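Local coordinates for protein tyrosyl-tRNA synthetase (Pyrococcus horikoshii, PDB 2CYC) that attaches tyrosine to its cognate tRNA, probably in two steps, first activating the amino acid with ATP and then transferring it to the tRNA acceptor end, at residues His223-Trp235 with Ile246-Ser259. Residues are numbered along the deposited sequence; the frame is centred on the assembly and turned at random.
Sequences HHLLLGLQEPPKW and IKAQMKMSKSKPYS
The Q230 carboxamide bonds to both the end of helix 240-250 and the KMSKS loop. Q230 NE2 donates to M250 O (3.0 Å), nearly in the amide plane, and, weakly but straight (174°), to M250 SD. On the other branch, Q230 OE1 accepts from S255 OG (2.7 Å), the hydroxyl tilted 30° from the carbonyl plane. A first torsion of 74° and a bend at chi2 fold the chain back here. Shortening Q230 to alanine would probably leave S255 OG without this acceptor and take one of the two N-H donors from M250 O. The other donor to M250 O is G228 N, at 2.8 Å. Flanking this pair, M252 N donates to L226 O (3.1 Å) and L229 N to S259 O (2.9 Å), holding the 226-229 loop against residues 250-259. S255 OG also packs tightly on G228 CA (3.3 Å). The CD corner of the P233 ring meets M250 SD (3.8 Å) and packs on I246 CG2. The KMSKS motif, the class I signature serving ATP-dependent activation, starts at K251 where the helix ends; its K254 probably binds ATP. K251 CD lies beside L225 CD1, K251 NZ forms a salt bridge with D189, and this side chain is about 8 Å from the bound tyrosine. The loop follows strand 214-223, with helix 288-297 touching L226, L229 and M252, and helix 48-63 touching L226 and M252.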
loop_
_atom_site.group_PDB
_atom_site.type_symbol
_atom_site.label_atom_id
_atom_site.label_comp_id
_atom_site.label_asym_id
_atom_site.label_seq_id
_atom_site.Cartn_x
_atom_site.Cartn_y
_atom_site.Cartn_z
ATOM N N HIS A 223 -13.793 -14.121 18.737
ATOM C CA HIS A 223 -14.872 -14.188 19.692
ATOM C C HIS A 223 -16.191 -13.834 19.060
ATOM O O HIS A 223 -16.242 -13.164 18.035
ATOM C CB HIS A 223 -14.598 -13.304 20.917
ATOM C CG HIS A 223 -14.434 -11.849 20.612
ATOM N ND1 HIS A 223 -13.275 -11.159 20.906
ATOM C CD2 HIS A 223 -15.311 -10.933 20.134
ATOM C CE1 HIS A 223 -13.448 -9.878 20.626
ATOM N NE2 HIS A 223 -14.673 -9.715 20.159
ATOM N N HIS A 224 -17.251 -14.314 19.690
ATOM C CA HIS A 224 -18.617 -14.101 19.241
ATOM C C HIS A 224 -18.967 -12.612 19.147
ATOM O O HIS A 224 -18.542 -11.804 19.981
ATOM C CB HIS A 224 -19.562 -14.807 20.223
ATOM C CG HIS A 224 -21.016 -14.587 19.944
ATOM N ND1 HIS A 224 -21.687 -15.233 18.928
ATOM C CD2 HIS A 224 -21.932 -13.807 20.565
ATOM C CE1 HIS A 224 -22.956 -14.864 18.938
ATOM N NE2 HIS A 224 -23.130 -14.000 19.923
ATOM N N LEU A 225 -19.730 -12.252 18.119
ATOM C CA LEU A 225 -20.158 -10.867 17.954
ATOM C C LEU A 225 -21.550 -10.695 18.569
ATOM O O LEU A 225 -22.521 -11.266 18.082
ATOM C CB LEU A 225 -20.201 -10.500 16.470
ATOM C CG LEU A 225 -18.909 -10.641 15.658
ATOM C CD1 LEU A 225 -19.198 -10.273 14.198
ATOM C CD2 LEU A 225 -17.824 -9.730 16.238
ATOM N N LEU A 226 -21.657 -9.930 19.650
ATOM C CA LEU A 226 -22.965 -9.718 20.265
ATOM C C LEU A 226 -23.871 -8.934 19.307
ATOM O O LEU A 226 -23.435 -7.981 18.660
ATOM C CB LEU A 226 -22.832 -8.945 21.585
ATOM C CG LEU A 226 -22.127 -9.620 22.769
ATOM C CD1 LEU A 226 -22.075 -8.636 23.939
ATOM C CD2 LEU A 226 -22.876 -10.883 23.178
ATOM N N LEU A 227 -25.130 -9.343 19.227
ATOM C CA LEU A 227 -26.110 -8.682 18.372
ATOM C C LEU A 227 -26.600 -7.377 18.973
ATOM O O LEU A 227 -26.591 -7.203 20.194
ATOM C CB LEU A 227 -27.328 -9.584 18.166
ATOM C CG LEU A 227 -27.117 -10.867 17.370
ATOM C CD1 LEU A 227 -28.384 -11.711 17.423
ATOM C CD2 LEU A 227 -26.735 -10.517 15.927
ATOM N N GLY A 228 -27.012 -6.454 18.109
ATOM C CA GLY A 228 -27.574 -5.206 18.587
ATOM C C GLY A 228 -28.960 -5.585 19.107
ATOM O O GLY A 228 -29.458 -6.660 18.788
ATOM N N LEU A 229 -29.596 -4.717 19.888
ATOM C CA LEU A 229 -30.907 -5.027 20.454
ATOM C C LEU A 229 -32.104 -4.741 19.546
ATOM O O LEU A 229 -33.231 -5.097 19.884
ATOM C CB LEU A 229 -31.082 -4.271 21.771
ATOM C CG LEU A 229 -30.032 -4.595 22.840
ATOM C CD1 LEU A 229 -30.174 -3.656 24.029
ATOM C CD2 LEU A 229 -30.179 -6.047 23.270
ATOM N N GLN A 230 -31.860 -4.120 18.394
ATOM C CA GLN A 230 -32.936 -3.768 17.465
ATOM C C GLN A 230 -33.595 -4.961 16.771
ATOM O O GLN A 230 -32.967 -6.005 16.577
ATOM C CB GLN A 230 -32.419 -2.787 16.400
ATOM C CG GLN A 230 -31.514 -3.403 15.319
ATOM C CD GLN A 230 -30.095 -3.675 15.799
ATOM O OE1 GLN A 230 -29.620 -3.068 16.767
ATOM N NE2 GLN A 230 -29.401 -4.572 15.107
ATOM N N GLU A 231 -34.865 -4.805 16.393
ATOM C CA GLU A 231 -35.562 -5.884 15.707
ATOM C C GLU A 231 -35.003 -5.988 14.294
ATOM O O GLU A 231 -34.579 -4.990 13.714
ATOM C CB GLU A 231 -37.076 -5.637 15.660
ATOM C CG GLU A 231 -37.518 -4.454 14.817
ATOM C CD GLU A 231 -38.731 -4.784 13.951
ATOM O OE1 GLU A 231 -39.717 -5.348 14.478
ATOM O OE2 GLU A 231 -38.695 -4.472 12.739
ATOM N N PRO A 232 -34.992 -7.203 13.726
ATOM C CA PRO A 232 -34.479 -7.461 12.374
ATOM C C PRO A 232 -35.218 -6.670 11.297
ATOM O O PRO A 232 -36.367 -6.276 11.486
ATOM C CB PRO A 232 -34.689 -8.963 12.200
ATOM C CG PRO A 232 -34.785 -9.484 13.610
ATOM C CD PRO A 232 -35.567 -8.426 14.305
ATOM N N PRO A 233 -34.565 -6.448 10.147
ATOM C CA PRO A 233 -35.160 -5.705 9.030
ATOM C C PRO A 233 -36.306 -6.503 8.415
ATOM O O PRO A 233 -37.158 -5.959 7.713
ATOM C CB PRO A 233 -33.990 -5.556 8.062
ATOM C CG PRO A 233 -33.270 -6.863 8.248
ATOM C CD PRO A 233 -33.255 -7.007 9.764
ATOM N N LYS A 234 -36.313 -7.801 8.695
ATOM C CA LYS A 234 -37.327 -8.706 8.177
ATOM C C LYS A 234 -37.680 -9.769 9.218
ATOM O O LYS A 234 -36.822 -10.205 9.991
ATOM C CB LYS A 234 -36.800 -9.377 6.909
ATOM C CG LYS A 234 -37.556 -10.621 6.502
ATOM C CD LYS A 234 -36.891 -11.293 5.319
ATOM C CE LYS A 234 -37.605 -12.580 4.962
ATOM N NZ LYS A 234 -37.050 -13.184 3.726
ATOM N N TRP A 235 -38.943 -10.187 9.236
ATOM C CA TRP A 235 -39.380 -11.204 10.182
ATOM C C TRP A 235 -40.670 -11.865 9.709
ATOM O O TRP A 235 -41.580 -11.190 9.230
ATOM C CB TRP A 235 -39.578 -10.575 11.564
ATOM C CG TRP A 235 -39.764 -11.581 12.657
ATOM C CD1 TRP A 235 -40.945 -12.118 13.090
ATOM C CD2 TRP A 235 -38.733 -12.201 13.436
ATOM N NE1 TRP A 235 -40.712 -13.034 14.091
ATOM C CE2 TRP A 235 -39.362 -13.103 14.322
ATOM C CE3 TRP A 235 -37.337 -12.083 13.467
ATOM C CZ2 TRP A 235 -38.642 -13.883 15.236
ATOM C CZ3 TRP A 235 -36.620 -12.859 14.374
ATOM C CH2 TRP A 235 -37.276 -13.748 15.245
ATOM N N ILE A 246 -28.440 -11.699 8.112
ATOM C CA ILE A 246 -29.050 -10.707 8.986
ATOM C C ILE A 246 -28.232 -10.493 10.260
ATOM O O ILE A 246 -28.087 -9.355 10.724
ATOM C CB ILE A 246 -30.508 -11.105 9.348
ATOM C CG1 ILE A 246 -31.396 -10.986 8.100
ATOM C CG2 ILE A 246 -31.032 -10.230 10.477
ATOM C CD1 ILE A 246 -32.849 -11.353 8.327
ATOM N N LYS A 247 -27.698 -11.576 10.826
ATOM C CA LYS A 247 -26.890 -11.451 12.036
ATOM C C LYS A 247 -25.683 -10.552 11.774
ATOM O O LYS A 247 -25.335 -9.711 12.609
ATOM C CB LYS A 247 -26.436 -12.825 12.545
ATOM C CG LYS A 247 -27.548 -13.603 13.249
ATOM C CD LYS A 247 -27.010 -14.745 14.112
ATOM C CE LYS A 247 -26.391 -15.851 13.276
ATOM N NZ LYS A 247 -25.814 -16.935 14.124
ATOM N N ALA A 248 -25.063 -10.711 10.607
ATOM C CA ALA A 248 -23.910 -9.892 10.244
ATOM C C ALA A 248 -24.315 -8.424 10.188
ATOM O O ALA A 248 -23.551 -7.538 10.570
ATOM C CB ALA A 248 -23.360 -10.332 8.889
ATOM N N GLN A 249 -25.528 -8.170 9.711
ATOM C CA GLN A 249 -26.042 -6.810 9.605
ATOM C C GLN A 249 -26.494 -6.238 10.946
ATOM O O GLN A 249 -26.386 -5.031 11.187
ATOM C CB GLN A 249 -27.226 -6.778 8.640
ATOM C CG GLN A 249 -26.872 -7.096 7.195
ATOM C CD GLN A 249 -28.099 -7.428 6.364
ATOM O OE1 GLN A 249 -29.119 -6.742 6.442
ATOM N NE2 GLN A 249 -28.005 -8.483 5.560
ATOM N N MET A 250 -26.996 -7.113 11.812
ATOM C CA MET A 250 -27.519 -6.702 13.107
ATOM C C MET A 250 -26.515 -6.616 14.261
ATOM O O MET A 250 -26.882 -6.191 15.365
ATOM C CB MET A 250 -28.678 -7.629 13.494
ATOM C CG MET A 250 -29.841 -7.609 12.496
ATOM S SD MET A 250 -30.634 -5.987 12.390
ATOM C CE MET A 250 -29.717 -5.219 11.048
ATOM N N LYS A 251 -25.261 -7.000 14.019
ATOM C CA LYS A 251 -24.249 -6.943 15.078
ATOM C C LYS A 251 -24.179 -5.522 15.655
ATOM O O LYS A 251 -24.272 -4.532 14.925
ATOM C CB LYS A 251 -22.878 -7.381 14.543
ATOM C CG LYS A 251 -22.276 -6.485 13.477
ATOM C CD LYS A 251 -21.056 -7.150 12.857
ATOM C CE LYS A 251 -20.374 -6.253 11.839
ATOM N NZ LYS A 251 -19.373 -7.014 11.035
ATOM N N MET A 252 -24.026 -5.437 16.973
ATOM C CA MET A 252 -23.986 -4.162 17.678
ATOM C C MET A 252 -23.063 -3.075 17.121
ATOM O O MET A 252 -23.356 -1.886 17.272
ATOM C CB MET A 252 -23.672 -4.406 19.151
ATOM C CG MET A 252 -23.700 -3.151 20.008
ATOM S SD MET A 252 -24.436 -3.478 21.628
ATOM C CE MET A 252 -23.337 -4.790 22.205
ATOM N N SER A 253 -21.954 -3.452 16.490
ATOM C CA SER A 253 -21.052 -2.439 15.925
ATOM C C SER A 253 -21.715 -1.628 14.815
ATOM O O SER A 253 -21.240 -0.555 14.453
ATOM C CB SER A 253 -19.773 -3.080 15.377
ATOM O OG SER A 253 -18.842 -3.293 16.419
ATOM N N LYS A 254 -22.817 -2.136 14.280
ATOM C CA LYS A 254 -23.519 -1.430 13.220
ATOM C C LYS A 254 -24.837 -0.799 13.669
ATOM O O LYS A 254 -25.503 -0.122 12.881
ATOM C CB LYS A 254 -23.759 -2.379 12.043
ATOM C CG LYS A 254 -22.497 -2.632 11.224
ATOM C CD LYS A 254 -22.794 -3.371 9.926
ATOM C CE LYS A 254 -21.635 -3.240 8.933
ATOM N NZ LYS A 254 -20.345 -3.784 9.456
ATOM N N SER A 255 -25.196 -1.009 14.935
ATOM C CA SER A 255 -26.446 -0.484 15.497
ATOM C C SER A 255 -26.417 1.001 15.860
ATOM O O SER A 255 -25.357 1.583 16.089
ATOM C CB SER A 255 -26.827 -1.264 16.767
ATOM O OG SER A 255 -26.948 -2.653 16.518
ATOM N N LYS A 256 -27.600 1.602 15.917
ATOM C CA LYS A 256 -27.726 2.998 16.313
ATOM C C LYS A 256 -27.511 3.009 17.829
ATOM O O LYS A 256 -27.715 1.998 18.499
ATOM C CB LYS A 256 -29.130 3.526 15.992
ATOM C CG LYS A 256 -29.415 3.716 14.508
ATOM C CD LYS A 256 -28.552 4.830 13.924
ATOM C CE LYS A 256 -28.813 5.034 12.437
ATOM N NZ LYS A 256 -30.203 5.494 12.166
ATOM N N PRO A 257 -27.093 4.152 18.385
ATOM C CA PRO A 257 -26.851 4.292 19.824
ATOM C C PRO A 257 -27.998 3.771 20.699
ATOM O O PRO A 257 -27.770 3.221 21.783
ATOM C CB PRO A 257 -26.650 5.796 19.984
ATOM C CG PRO A 257 -25.992 6.174 18.703
ATOM C CD PRO A 257 -26.805 5.413 17.680
ATOM N N TYR A 258 -29.226 3.935 20.217
ATOM C CA TYR A 258 -30.410 3.511 20.961
ATOM C C TYR A 258 -30.569 1.992 21.053
ATOM O O TYR A 258 -31.304 1.496 21.912
ATOM C CB TYR A 258 -31.668 4.125 20.324
ATOM C CG TYR A 258 -32.334 3.250 19.278
ATOM C CD1 TYR A 258 -33.393 2.404 19.624
ATOM C CD2 TYR A 258 -31.888 3.243 17.954
ATOM C CE1 TYR A 258 -33.990 1.567 18.674
ATOM C CE2 TYR A 258 -32.475 2.409 16.994
ATOM C CZ TYR A 258 -33.526 1.573 17.361
ATOM O OH TYR A 258 -34.100 0.735 16.426
ATOM N N SER A 259 -29.893 1.261 20.166
ATOM C CA SER A 259 -29.976 -0.202 20.144
ATOM C C SER A 259 -28.677 -0.882 20.560
ATOM O O SER A 259 -28.490 -2.089 20.360
ATOM C CB SER A 259 -30.373 -0.690 18.755
ATOM O OG SER A 259 -31.733 -0.411 18.507
HETATM O O HOH W 1 -29.771 -0.050 15.350
HETATM O O HOH W 2 -36.020 -1.611 16.862
#